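Local coordinates for transcriptional regulator nlh2 (Aquifex aeolicus, PDB 4G3V), which probably activates sigma54-dependent transcription under the control of its regulatory GAF domain, at residues K112-A118 / I130-F136. Residue numbers count along the deposited sequence, not the author numbering.
Sequences KHALIAA and ITIFKEF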
# COMPACT_ATOMS: atom_id res chain seq x y z
N LYS A 112 -23.83 -5.05 -13.36
CA LYS A 112 -22.42 -4.75 -13.60
C LYS A 112 -21.64 -4.53 -12.31
O LYS A 112 -20.41 -4.56 -12.31
CB LYS A 112 -22.29 -3.53 -14.52
CG LYS A 112 -23.02 -3.70 -15.84
CD LYS A 112 -22.26 -3.06 -16.99
CE LYS A 112 -22.25 -1.54 -16.90
NZ LYS A 112 -21.79 -0.92 -18.18
N HIS A 113 -22.35 -4.32 -11.20
CA HIS A 113 -21.66 -4.09 -9.92
C HIS A 113 -20.89 -5.31 -9.47
O HIS A 113 -21.42 -6.43 -9.47
CB HIS A 113 -22.65 -3.71 -8.82
CG HIS A 113 -22.98 -2.25 -8.79
ND1 HIS A 113 -24.09 -1.73 -9.42
CD2 HIS A 113 -22.34 -1.20 -8.22
CE1 HIS A 113 -24.12 -0.42 -9.23
NE2 HIS A 113 -23.07 -0.08 -8.51
N ALA A 114 -19.64 -5.09 -9.08
CA ALA A 114 -18.86 -6.12 -8.40
C ALA A 114 -18.71 -5.75 -6.93
O ALA A 114 -18.84 -4.58 -6.54
CB ALA A 114 -17.50 -6.27 -9.04
N LEU A 115 -18.42 -6.76 -6.11
CA LEU A 115 -18.10 -6.57 -4.72
C LEU A 115 -16.63 -6.94 -4.53
O LEU A 115 -16.21 -8.02 -4.95
CB LEU A 115 -19.00 -7.45 -3.84
CG LEU A 115 -18.91 -7.30 -2.32
CD1 LEU A 115 -20.08 -7.99 -1.63
CD2 LEU A 115 -17.62 -7.84 -1.80
N ILE A 116 -15.85 -6.04 -3.94
CA ILE A 116 -14.48 -6.40 -3.56
C ILE A 116 -14.34 -6.19 -2.06
O ILE A 116 -14.62 -5.11 -1.55
CB ILE A 116 -13.43 -5.54 -4.28
CG1 ILE A 116 -13.53 -5.74 -5.79
CG2 ILE A 116 -12.02 -5.88 -3.77
CD1 ILE A 116 -12.63 -4.82 -6.58
N ALA A 117 -13.90 -7.22 -1.36
CA ALA A 117 -13.74 -7.16 0.07
C ALA A 117 -12.33 -7.61 0.41
O ALA A 117 -11.88 -8.68 -0.04
CB ALA A 117 -14.78 -8.03 0.77
N ALA A 118 -11.62 -6.79 1.18
CA ALA A 118 -10.23 -7.07 1.53
C ALA A 118 -10.04 -6.97 3.03
O ALA A 118 -10.62 -6.10 3.70
CB ALA A 118 -9.30 -6.10 0.83
N ILE A 130 -12.54 -4.09 4.58
CA ILE A 130 -13.09 -3.00 3.79
C ILE A 130 -13.78 -3.62 2.59
O ILE A 130 -13.19 -4.47 1.91
CB ILE A 130 -12.03 -1.97 3.36
CG1 ILE A 130 -12.64 -0.95 2.39
CG2 ILE A 130 -10.82 -2.64 2.74
CD1 ILE A 130 -11.71 0.22 2.05
N THR A 131 -15.03 -3.22 2.37
CA THR A 131 -15.86 -3.76 1.30
C THR A 131 -16.36 -2.63 0.42
O THR A 131 -16.88 -1.62 0.92
CB THR A 131 -17.05 -4.51 1.88
OG1 THR A 131 -16.57 -5.64 2.64
CG2 THR A 131 -18.01 -4.98 0.79
N ILE A 132 -16.21 -2.79 -0.88
CA ILE A 132 -16.67 -1.78 -1.82
C ILE A 132 -17.51 -2.40 -2.93
O ILE A 132 -17.36 -3.57 -3.26
CB ILE A 132 -15.48 -0.99 -2.46
CG1 ILE A 132 -14.70 -1.84 -3.44
CG2 ILE A 132 -14.53 -0.48 -1.38
CD1 ILE A 132 -15.08 -1.65 -4.87
N PHE A 133 -18.41 -1.60 -3.49
CA PHE A 133 -19.21 -2.01 -4.62
C PHE A 133 -18.95 -1.03 -5.76
O PHE A 133 -18.95 0.19 -5.57
CB PHE A 133 -20.69 -1.96 -4.25
CG PHE A 133 -21.09 -3.00 -3.24
CD1 PHE A 133 -20.92 -2.76 -1.89
CD2 PHE A 133 -21.66 -4.20 -3.64
CE1 PHE A 133 -21.29 -3.71 -0.95
CE2 PHE A 133 -22.03 -5.14 -2.72
CZ PHE A 133 -21.85 -4.90 -1.36
N LYS A 134 -18.70 -1.55 -6.95
CA LYS A 134 -18.40 -0.70 -8.08
C LYS A 134 -18.67 -1.42 -9.40
O LYS A 134 -18.42 -2.61 -9.51
CB LYS A 134 -16.94 -0.27 -8.02
CG LYS A 134 -16.49 0.59 -9.20
CD LYS A 134 -15.05 1.04 -9.01
CE LYS A 134 -14.49 1.65 -10.28
NZ LYS A 134 -15.19 2.91 -10.64
N GLU A 135 -19.18 -0.69 -10.38
CA GLU A 135 -19.44 -1.25 -11.70
C GLU A 135 -18.17 -1.43 -12.53
O GLU A 135 -17.31 -0.57 -12.56
CB GLU A 135 -20.40 -0.35 -12.49
CG GLU A 135 -21.82 -0.30 -11.97
CD GLU A 135 -22.75 0.35 -12.98
OE1 GLU A 135 -22.29 1.25 -13.70
OE2 GLU A 135 -23.93 -0.06 -13.06
N PHE A 136 -18.10 -2.55 -13.24
CA PHE A 136 -17.00 -2.85 -14.15
C PHE A 136 -17.58 -3.43 -15.42
O PHE A 136 -18.63 -4.08 -15.39
CB PHE A 136 -16.04 -3.86 -13.54
CG PHE A 136 -15.30 -3.35 -12.35
CD1 PHE A 136 -14.11 -2.67 -12.51
CD2 PHE A 136 -15.81 -3.53 -11.08
CE1 PHE A 136 -13.42 -2.19 -11.41
CE2 PHE A 136 -15.13 -3.05 -9.97
CZ PHE A 136 -13.93 -2.38 -10.14
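Seven backbone hydrogen bonds join 112-118 to 130-136, the open end, away from the turn, of the hairpin formed by strands 113-122 and 125-135 at the heart of the antiparallel GAF-domain sheet. A114, I116 and A118 each bond twice, to K134, I132 and I130; the shortest runs from A114 N to K134 O (2.8 Å), and F136 N to K112 O (3.2 Å) adds one more past the strand ends. Both strands are interior: 130-135 also bonds to strand 44-51, and 113-118 to strand 88-90, through L88 and I90. Side chains alternate between two faces. A114, I116, I130 and I132 share one with K134 and A118; there helix 139-162 packs L142 on A114 and I116, and I116 CB lies 4.0 Å from I132 CG1. On the opposite face, helix 76-84 lies against L115 and A117, and L115 CD1 reaches F133 CZ at 3.6 Å. H113 ND1 and E135 OE2 both hydrogen-bond to T110, and E135 CG sits 3.6 Å above the H113 ring centroid, a CH-pi contact nearly along the ring normal.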